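Long-range contacts in probable porin (Pseudomonas aeruginosa, PDB 4FSO), which probably forms a beta-barrel channel of the OprD family that lets small solutes cross the outer membrane: residues R318-L323 with S332-Y337; D51-Y56 with G64-A69; T20-R25 with V395-S400. All coordinates share one frame; numbering follows the deposited sequence.

Interaction 1 (R318-L323 with S332-Y337); sequences RYDFDL and SFMTRY
In the beta hairpin of strands 313-322 and 331-344, Tyr319 and Phe321 form antiparallel hydrogen-bonded pairs with Thr335 and Phe333, the strand axes 4.7 Å apart. Phe321 N binds Phe333 O at 2.8 Å, and Phe333 N returns to Phe321 O; Tyr319 and Thr335 exchange a like pair of N-H...O bonds. On the face of these four residues, the Tyr319 and Phe333 side chains cross at about a right angle and touch rim to rim, Tyr319 CD2 4.1 Å from Phe333 CE2, while Leu323 CD1 reaches Phe333 CB at 4.4 Å. Thr335 on this face also meets a bound C8E detergent molecule, consistent with the membrane-facing outside of the porin barrel. The other face carries charged groups around Met334. Arg318, with CG anti to the backbone N (chi1 171°) and an extended chain, grips Asp320 side-on: NE to OD2 at 2.6 Å, NH2 to OD1 at 2.9 Å, both through syn lone pairs. The two bonds fix the guanidinium's rotation, OD2 near its plane and OD1 somewhat tilted, and Met334 CG lies over one face, 3.7 Å from Arg318 NH2. Met334 bends at chi2 and chi3, bringing CE over a face of the Arg336 guanidinium. The two guanidinium planes stand 85° apart, with Arg318 NH1 3.3 Å from Arg336 NH1. Salt bridges from Arg318 to Asp320 and from Arg336 to Asp357 probably offset this repulsion.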
loop_
_atom_site.group_PDB
_atom_site.type_symbol
_atom_site.label_atom_id
_atom_site.label_comp_id
_atom_site.label_asym_id
_atom_site.label_seq_id
_atom_site.Cartn_x
_atom_site.Cartn_y
_atom_site.Cartn_z
ATOM N N ARG A 318 1.497 -17.228 -6.801
ATOM C CA ARG A 318 1.512 -17.098 -5.343
ATOM C C ARG A 318 0.670 -18.209 -4.704
ATOM O O ARG A 318 -0.337 -18.677 -5.256
ATOM C CB ARG A 318 0.978 -15.717 -4.936
ATOM C CG ARG A 318 0.754 -15.534 -3.457
ATOM C CD ARG A 318 -0.037 -14.276 -3.197
ATOM N NE ARG A 318 -0.391 -14.133 -1.793
ATOM C CZ ARG A 318 -0.107 -13.074 -1.042
ATOM N NH1 ARG A 318 0.546 -12.046 -1.557
ATOM N NH2 ARG A 318 -0.471 -13.060 0.237
ATOM N N TYR A 319 1.083 -18.648 -3.534
ATOM C CA TYR A 319 0.300 -19.652 -2.852
ATOM C C TYR A 319 0.178 -19.240 -1.402
ATOM O O TYR A 319 1.162 -18.835 -0.783
ATOM C CB TYR A 319 0.961 -21.010 -2.997
ATOM C CG TYR A 319 0.437 -22.025 -2.030
ATOM C CD1 TYR A 319 -0.768 -22.672 -2.271
ATOM C CD2 TYR A 319 1.154 -22.347 -0.871
ATOM C CE1 TYR A 319 -1.255 -23.607 -1.387
ATOM C CE2 TYR A 319 0.676 -23.276 0.018
ATOM C CZ TYR A 319 -0.536 -23.904 -0.242
ATOM O OH TYR A 319 -1.028 -24.840 0.640
ATOM N N ASP A 320 -1.035 -19.296 -0.869
ATOM C CA ASP A 320 -1.246 -18.943 0.532
ATOM C C ASP A 320 -1.847 -20.132 1.234
ATOM O O ASP A 320 -2.777 -20.760 0.718
ATOM C CB ASP A 320 -2.193 -17.750 0.684
ATOM C CG ASP A 320 -1.590 -16.455 0.203
ATOM O OD1 ASP A 320 -0.885 -15.804 1.000
ATOM O OD2 ASP A 320 -1.845 -16.085 -0.967
ATOM N N PHE A 321 -1.310 -20.448 2.404
ATOM C CA PHE A 321 -1.816 -21.565 3.188
ATOM C C PHE A 321 -2.088 -21.148 4.628
ATOM O O PHE A 321 -1.172 -20.735 5.361
ATOM C CB PHE A 321 -0.830 -22.733 3.150
ATOM C CG PHE A 321 -1.363 -23.992 3.760
ATOM C CD1 PHE A 321 -2.725 -24.257 3.756
ATOM C CD2 PHE A 321 -0.506 -24.911 4.352
ATOM C CE1 PHE A 321 -3.223 -25.420 4.328
ATOM C CE2 PHE A 321 -0.997 -26.068 4.918
ATOM C CZ PHE A 321 -2.360 -26.321 4.904
ATOM N N ASP A 322 -3.355 -21.252 5.018
ATOM C CA ASP A 322 -3.782 -21.039 6.403
ATOM C C ASP A 322 -3.892 -22.394 7.117
ATOM O O ASP A 322 -4.763 -23.196 6.792
ATOM C CB ASP A 322 -5.135 -20.322 6.416
ATOM C CG ASP A 322 -5.462 -19.700 7.762
ATOM O OD1 ASP A 322 -5.042 -20.256 8.807
ATOM O OD2 ASP A 322 -6.144 -18.645 7.763
ATOM N N LEU A 323 -3.012 -22.655 8.082
ATOM C CA LEU A 323 -2.988 -23.970 8.741
ATOM C C LEU A 323 -3.986 -24.094 9.885
ATOM O O LEU A 323 -3.763 -24.846 10.823
ATOM C CB LEU A 323 -1.585 -24.344 9.244
ATOM C CG LEU A 323 -0.456 -24.541 8.229
ATOM C CD1 LEU A 323 0.047 -23.201 7.658
ATOM C CD2 LEU A 323 0.679 -25.324 8.853
ATOM N N SER A 332 0.179 -19.159 9.349
ATOM C CA SER A 332 -0.099 -18.899 7.947
ATOM C C SER A 332 1.198 -18.923 7.155
ATOM O O SER A 332 2.236 -18.478 7.640
ATOM C CB SER A 332 -0.800 -17.549 7.800
ATOM O OG SER A 332 -0.269 -16.607 8.718
ATOM N N PHE A 333 1.144 -19.454 5.940
ATOM C CA PHE A 333 2.341 -19.562 5.125
ATOM C C PHE A 333 2.044 -18.939 3.784
ATOM O O PHE A 333 0.934 -19.061 3.280
ATOM C CB PHE A 333 2.776 -21.039 4.958
ATOM C CG PHE A 333 3.798 -21.239 3.879
ATOM C CD1 PHE A 333 5.139 -20.954 4.110
ATOM C CD2 PHE A 333 3.416 -21.664 2.610
ATOM C CE1 PHE A 333 6.085 -21.103 3.100
ATOM C CE2 PHE A 333 4.351 -21.814 1.594
ATOM C CZ PHE A 333 5.690 -21.536 1.838
ATOM N N MET A 334 3.041 -18.279 3.203
ATOM C CA MET A 334 2.898 -17.698 1.872
ATOM C C MET A 334 4.191 -17.803 1.106
ATOM O O MET A 334 5.275 -17.669 1.676
ATOM C CB MET A 334 2.491 -16.215 1.942
ATOM C CG MET A 334 2.202 -15.558 0.580
ATOM S SD MET A 334 3.608 -14.741 -0.241
ATOM C CE MET A 334 3.554 -13.090 0.453
ATOM N N THR A 335 4.071 -18.024 -0.197
ATOM C CA THR A 335 5.217 -17.904 -1.094
ATOM C C THR A 335 4.780 -17.355 -2.456
ATOM O O THR A 335 3.741 -17.745 -3.015
ATOM C CB THR A 335 6.011 -19.238 -1.225
ATOM O OG1 THR A 335 7.231 -19.007 -1.933
ATOM C CG2 THR A 335 5.198 -20.311 -1.938
ATOM N N ARG A 336 5.546 -16.420 -2.988
ATOM C CA ARG A 336 5.196 -15.920 -4.306
ATOM C C ARG A 336 6.424 -15.651 -5.142
ATOM O O ARG A 336 7.543 -15.482 -4.628
ATOM C CB ARG A 336 4.303 -14.683 -4.218
ATOM C CG ARG A 336 5.005 -13.549 -3.569
ATOM C CD ARG A 336 4.078 -12.458 -3.218
ATOM N NE ARG A 336 4.778 -11.472 -2.409
ATOM C CZ ARG A 336 4.245 -10.329 -2.022
ATOM N NH1 ARG A 336 3.003 -10.032 -2.386
ATOM N NH2 ARG A 336 4.956 -9.496 -1.284
ATOM N N TYR A 337 6.194 -15.628 -6.443
ATOM C CA TYR A 337 7.272 -15.561 -7.402
ATOM C C TYR A 337 6.839 -14.684 -8.566
ATOM O O TYR A 337 5.770 -14.879 -9.152
ATOM C CB TYR A 337 7.641 -16.974 -7.893
ATOM C CG TYR A 337 8.667 -16.925 -8.987
ATOM C CD1 TYR A 337 10.005 -16.692 -8.691
ATOM C CD2 TYR A 337 8.297 -17.048 -10.323
ATOM C CE1 TYR A 337 10.953 -16.604 -9.684
ATOM C CE2 TYR A 337 9.241 -16.963 -11.329
ATOM C CZ TYR A 337 10.570 -16.744 -11.003
ATOM O OH TYR A 337 11.526 -16.669 -11.991
#

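Interaction 2 (D51-Y56 with G64-A69); sequences DLRSGY and GVDTLA
Leu52 and Thr67 form an antiparallel hydrogen-bonded pair, Leu52 N to Thr67 O at 3.0 Å and Thr67 N to Leu52 O at 2.9 Å, between strand axes that run 178° to each other. Further along, Ser54 N binds Val65 O at 2.8 Å; in return Ser54 OG, instead of a main-chain oxygen, accepts Val65 N, though its modelled length is doubtfully short. Thr67 OG1, set between its own N and carbonyl carbon (chi1 36°), leans over Leu52 CB and makes a weak bond to Leu52 O at 3.3 Å, giving that oxygen a second donor. On the face of Asp51, Arg53, Asp66 and Leu68, Asp66 OD1 lies 3.1 Å from Arg53 CA. The Arg53 guanidinium turns no N-H to this carboxylate: Asp66 OD2 is 4.1 Å from Arg53 NH1, well out of its plane. Arg53 NE is instead directed to Asp51 OD1, in a salt bridge of doubtfully short modelled length, and Asp66 OD1 makes one to Lys109, whose amine also takes Ser54 O and lies in cation-pi contact with Tyr56. Backbone bonds tie Asp51 and Arg53 to strand 13-26, and Gly64, Asp66 and Leu68 to strand 101-112.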
loop_
_atom_site.group_PDB
_atom_site.type_symbol
_atom_site.label_atom_id
_atom_site.label_comp_id
_atom_site.label_asym_id
_atom_site.label_seq_id
_atom_site.Cartn_x
_atom_site.Cartn_y
_atom_site.Cartn_z
ATOM N N ASP A 51 -2.999 5.404 18.091
ATOM C CA ASP A 51 -4.052 5.761 17.160
ATOM C C ASP A 51 -5.358 5.909 17.914
ATOM O O ASP A 51 -5.901 4.930 18.435
ATOM C CB ASP A 51 -4.224 4.679 16.101
ATOM C CG ASP A 51 -5.579 4.763 15.409
ATOM O OD1 ASP A 51 -5.668 5.524 14.421
ATOM O OD2 ASP A 51 -6.553 4.091 15.864
ATOM N N LEU A 52 -5.865 7.130 17.979
ATOM C CA LEU A 52 -7.090 7.387 18.720
ATOM C C LEU A 52 -8.069 8.034 17.813
ATOM O O LEU A 52 -7.800 9.104 17.252
ATOM C CB LEU A 52 -6.836 8.366 19.843
ATOM C CG LEU A 52 -6.389 7.907 21.222
ATOM C CD1 LEU A 52 -5.606 6.613 21.183
ATOM C CD2 LEU A 52 -5.580 9.037 21.826
ATOM N N ARG A 53 -9.215 7.397 17.671
ATOM C CA ARG A 53 -10.298 8.015 16.932
ATOM C C ARG A 53 -11.463 8.190 17.883
ATOM O O ARG A 53 -11.987 7.208 18.396
ATOM C CB ARG A 53 -10.709 7.125 15.778
ATOM C CG ARG A 53 -9.586 6.271 15.245
ATOM C CD ARG A 53 -8.518 7.121 14.583
ATOM N NE ARG A 53 -7.765 6.364 13.597
ATOM C CZ ARG A 53 -8.280 5.913 12.459
ATOM N NH1 ARG A 53 -9.553 6.137 12.168
ATOM N NH2 ARG A 53 -7.522 5.240 11.615
ATOM N N SER A 54 -11.860 9.435 18.132
ATOM C CA SER A 54 -13.009 9.672 19.008
ATOM C C SER A 54 -14.310 9.258 18.332
ATOM O O SER A 54 -14.347 8.928 17.148
ATOM C CB SER A 54 -13.106 11.142 19.398
ATOM O OG SER A 54 -13.487 11.933 18.274
ATOM N N GLY A 55 -15.384 9.262 19.099
ATOM C CA GLY A 55 -16.697 9.248 18.503
ATOM C C GLY A 55 -17.105 10.651 18.049
ATOM O O GLY A 55 -16.331 11.627 18.091
ATOM N N TYR A 56 -18.335 10.766 17.581
ATOM C CA TYR A 56 -18.830 12.074 17.232
ATOM C C TYR A 56 -19.715 12.580 18.367
ATOM O O TYR A 56 -20.486 11.819 18.953
ATOM C CB TYR A 56 -19.576 12.022 15.892
ATOM C CG TYR A 56 -18.652 11.912 14.703
ATOM C CD1 TYR A 56 -18.048 13.046 14.172
ATOM C CD2 TYR A 56 -18.367 10.678 14.116
ATOM C CE1 TYR A 56 -17.191 12.966 13.090
ATOM C CE2 TYR A 56 -17.514 10.586 13.021
ATOM C CZ TYR A 56 -16.928 11.734 12.518
ATOM O OH TYR A 56 -16.066 11.669 11.449
ATOM N N GLY A 64 -15.611 15.402 16.361
ATOM C CA GLY A 64 -14.761 14.471 17.060
ATOM C C GLY A 64 -13.319 14.730 16.698
ATOM O O GLY A 64 -13.004 15.690 15.969
ATOM N N VAL A 65 -12.439 13.868 17.199
ATOM C CA VAL A 65 -11.020 14.092 17.006
ATOM C C VAL A 65 -10.232 12.807 16.827
ATOM O O VAL A 65 -10.558 11.757 17.390
ATOM C CB VAL A 65 -10.405 14.992 18.122
ATOM C CG1 VAL A 65 -10.476 14.315 19.511
ATOM C CG2 VAL A 65 -8.973 15.399 17.755
ATOM N N ASP A 66 -9.201 12.915 16.003
ATOM C CA ASP A 66 -8.324 11.814 15.657
ATOM C C ASP A 66 -6.904 12.239 15.911
ATOM O O ASP A 66 -6.506 13.369 15.617
ATOM C CB ASP A 66 -8.494 11.445 14.192
ATOM C CG ASP A 66 -9.724 10.616 13.955
ATOM O OD1 ASP A 66 -10.495 10.415 14.922
ATOM O OD2 ASP A 66 -9.918 10.164 12.810
ATOM N N THR A 67 -6.134 11.331 16.476
ATOM C CA THR A 67 -4.818 11.697 16.927
ATOM C C THR A 67 -3.865 10.566 16.685
ATOM O O THR A 67 -4.144 9.404 17.017
ATOM C CB THR A 67 -4.845 11.988 18.405
ATOM O OG1 THR A 67 -5.764 11.082 19.016
ATOM C CG2 THR A 67 -5.325 13.407 18.651
ATOM N N LEU A 68 -2.732 10.909 16.092
ATOM C CA LEU A 68 -1.676 9.939 15.912
ATOM C C LEU A 68 -0.416 10.354 16.645
ATOM O O LEU A 68 -0.006 11.518 16.621
ATOM C CB LEU A 68 -1.402 9.732 14.435
ATOM C CG LEU A 68 -2.563 9.020 13.766
ATOM C CD1 LEU A 68 -2.974 9.776 12.503
ATOM C CD2 LEU A 68 -2.188 7.566 13.477
ATOM N N ALA A 69 0.187 9.392 17.320
ATOM C CA ALA A 69 1.434 9.639 18.007
ATOM C C ALA A 69 2.326 8.452 17.727
ATOM O O ALA A 69 1.872 7.303 17.811
ATOM C CB ALA A 69 1.193 9.781 19.494
#

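Interaction 3 (T20-R25 with V395-S400); sequences TVYFNR and VRLIAS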
loop_
_atom_site.group_PDB
_atom_site.type_symbol
_atom_site.label_atom_id
_atom_site.label_comp_id
_atom_site.label_asym_id
_atom_site.label_seq_id
_atom_site.Cartn_x
_atom_site.Cartn_y
_atom_site.Cartn_z
ATOM N N THR A 20 8.030 -4.646 17.039
ATOM C CA THR A 20 9.438 -5.001 17.076
ATOM C C THR A 20 9.864 -5.544 15.729
ATOM O O THR A 20 9.246 -6.462 15.176
ATOM C CB THR A 20 9.756 -5.980 18.214
ATOM O OG1 THR A 20 10.504 -5.294 19.223
ATOM C CG2 THR A 20 10.588 -7.149 17.712
ATOM N N VAL A 21 10.915 -4.954 15.180
ATOM C CA VAL A 21 11.327 -5.320 13.832
ATOM C C VAL A 21 12.834 -5.466 13.649
ATOM O O VAL A 21 13.612 -4.550 13.901
ATOM C CB VAL A 21 10.744 -4.357 12.762
ATOM C CG1 VAL A 21 10.971 -2.919 13.161
ATOM C CG2 VAL A 21 11.370 -4.635 11.414
ATOM N N TYR A 22 13.238 -6.646 13.216
ATOM C CA TYR A 22 14.616 -6.846 12.820
ATOM C C TYR A 22 14.644 -7.024 11.309
ATOM O O TYR A 22 13.773 -7.678 10.721
ATOM C CB TYR A 22 15.250 -8.033 13.548
ATOM C CG TYR A 22 16.602 -8.379 12.991
ATOM C CD1 TYR A 22 17.727 -7.631 13.334
ATOM C CD2 TYR A 22 16.758 -9.438 12.097
ATOM C CE1 TYR A 22 18.968 -7.930 12.814
ATOM C CE2 TYR A 22 17.994 -9.744 11.571
ATOM C CZ TYR A 22 19.095 -8.985 11.930
ATOM O OH TYR A 22 20.328 -9.286 11.405
ATOM N N PHE A 23 15.648 -6.422 10.689
ATOM C CA PHE A 23 15.699 -6.300 9.242
ATOM C C PHE A 23 17.131 -6.546 8.785
ATOM O O PHE A 23 18.066 -5.873 9.228
ATOM C CB PHE A 23 15.192 -4.911 8.859
ATOM C CG PHE A 23 15.661 -4.415 7.528
ATOM C CD1 PHE A 23 16.834 -3.676 7.424
ATOM C CD2 PHE A 23 14.901 -4.628 6.386
ATOM C CE1 PHE A 23 17.264 -3.196 6.204
ATOM C CE2 PHE A 23 15.322 -4.145 5.159
ATOM C CZ PHE A 23 16.506 -3.426 5.073
ATOM N N ASN A 24 17.301 -7.544 7.927
ATOM C CA ASN A 24 18.618 -7.912 7.429
ATOM C C ASN A 24 18.626 -7.874 5.912
ATOM O O ASN A 24 17.698 -8.368 5.289
ATOM C CB ASN A 24 18.993 -9.311 7.917
ATOM C CG ASN A 24 20.118 -9.928 7.114
ATOM O OD1 ASN A 24 21.276 -9.598 7.308
ATOM N ND2 ASN A 24 19.773 -10.825 6.202
ATOM N N ARG A 25 19.660 -7.276 5.327
ATOM C CA ARG A 25 19.805 -7.201 3.871
ATOM C C ARG A 25 21.174 -7.715 3.426
ATOM O O ARG A 25 22.193 -7.282 3.965
ATOM C CB ARG A 25 19.648 -5.762 3.385
ATOM C CG ARG A 25 18.270 -5.371 2.874
ATOM C CD ARG A 25 18.397 -4.118 2.009
ATOM N NE ARG A 25 17.314 -3.160 2.204
ATOM C CZ ARG A 25 16.376 -2.885 1.298
ATOM N NH1 ARG A 25 16.385 -3.491 0.112
ATOM N NH2 ARG A 25 15.428 -1.993 1.580
ATOM N N VAL A 395 15.708 -10.286 4.893
ATOM C CA VAL A 395 14.941 -10.938 5.948
ATOM C C VAL A 395 14.358 -9.879 6.877
ATOM O O VAL A 395 15.102 -9.098 7.478
ATOM C CB VAL A 395 15.801 -11.916 6.810
ATOM C CG1 VAL A 395 15.035 -12.335 8.054
ATOM C CG2 VAL A 395 16.198 -13.149 6.026
ATOM N N ARG A 396 13.030 -9.850 6.980
ATOM C CA ARG A 396 12.356 -9.029 7.992
ATOM C C ARG A 396 11.710 -9.932 9.027
ATOM O O ARG A 396 10.903 -10.802 8.685
ATOM C CB ARG A 396 11.278 -8.127 7.378
ATOM C CG ARG A 396 11.796 -7.076 6.404
ATOM C CD ARG A 396 10.681 -6.121 5.987
ATOM N NE ARG A 396 11.121 -5.162 4.984
ATOM C CZ ARG A 396 10.293 -4.450 4.226
ATOM N NH1 ARG A 396 8.981 -4.597 4.352
ATOM N NH2 ARG A 396 10.771 -3.594 3.335
ATOM N N LEU A 397 12.082 -9.731 10.287
ATOM C CA LEU A 397 11.424 -10.392 11.407
ATOM C C LEU A 397 10.563 -9.368 12.115
ATOM O O LEU A 397 11.061 -8.331 12.553
ATOM C CB LEU A 397 12.463 -10.907 12.386
ATOM C CG LEU A 397 13.296 -12.060 11.853
ATOM C CD1 LEU A 397 14.497 -12.300 12.755
ATOM C CD2 LEU A 397 12.417 -13.282 11.794
ATOM N N ILE A 398 9.269 -9.626 12.226
ATOM C CA ILE A 398 8.432 -8.631 12.886
ATOM C C ILE A 398 7.564 -9.175 14.020
ATOM O O ILE A 398 6.751 -10.088 13.828
ATOM C CB ILE A 398 7.537 -7.857 11.881
ATOM C CG1 ILE A 398 8.354 -7.358 10.685
ATOM C CG2 ILE A 398 6.824 -6.704 12.585
ATOM C CD1 ILE A 398 8.269 -8.256 9.460
ATOM N N ALA A 399 7.751 -8.597 15.199
ATOM C CA ALA A 399 6.873 -8.885 16.330
ATOM C C ALA A 399 6.015 -7.657 16.646
ATOM O O ALA A 399 6.507 -6.535 16.814
ATOM C CB ALA A 399 7.670 -9.354 17.566
ATOM N N SER A 400 4.718 -7.882 16.721
ATOM C CA SER A 400 3.778 -6.787 16.762
ATOM C C SER A 400 2.665 -7.123 17.727
ATOM O O SER A 400 2.180 -8.254 17.764
ATOM C CB SER A 400 3.221 -6.577 15.360
ATOM O OG SER A 400 3.422 -7.750 14.576
#
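Val395, Thr20 and Tyr22 bury the most surface here, all three on one face of the paired strands. Tyr22 has CG anti to its backbone N (chi1 171°), which lays the ring alongside Leu397, and CD2 meets Leu397 CD1 at 3.7 Å. Its hydroxyl continues past the strand pair to a hydrogen bond with Glu42. Thr20 puts its methyl on Ala399, CG2 to CB 3.7 Å, while OG1 bonds to Gln46. Val395 crosses Asn24 with CB 4.2 Å from Asn24 ND2, and on its far flank packs on Leu376 and Asn378 of strand 373-383. Beneath these side chains the pairs Thr20-Ala399, Tyr22-Leu397 and Asn24-Val395 are bonded in both directions, among them Tyr22 N to Leu397 O at 2.8 Å and Val395 N to Asn24 O at 2.8 Å; the length of Thr20 N to Ala399 O is doubtful. Strand 13-26, first in the chain, here meets strand 392-404, the last, antiparallel: this is the seam that closes the beta barrel. On the opposite face Val21 CG2 touches Ile398 CG1 at 4.1 Å. Arg396 runs extended beside Phe23, with Arg396 CG at the ring edge, 4.0 Å from Phe23 CD2. The Arg396 guanidinium is turned 43° from that ring. NE has a salt bridge to Glu394, while Arg377 and Arg135 bring further positive charge close by. Such clustered arginines are consistent with the basic channel lining of OprD-type porins.

All three contacts join antiparallel neighbours of the barrel wall, but at different ranges along the chain. Interactions 1 and 2 each close a hairpin, whereas interaction 3 joins segments 370 residues apart and encloses both hairpins in its loop. Interaction 2 is linked to it most directly, since strands 13-26 and 41-53 are adjacent, although the contact centres lie about 29 Å apart. Interaction 1 has its centre about 19 Å from that of interaction 3, with nearest atoms about 8 Å apart; interactions 1 and 2 are about 35 Å apart between centres. Detergent lies at interactions 1 and 2, reaching Tyr337 and Ala69, and a calcium ion lies about 4 Å from Gly55.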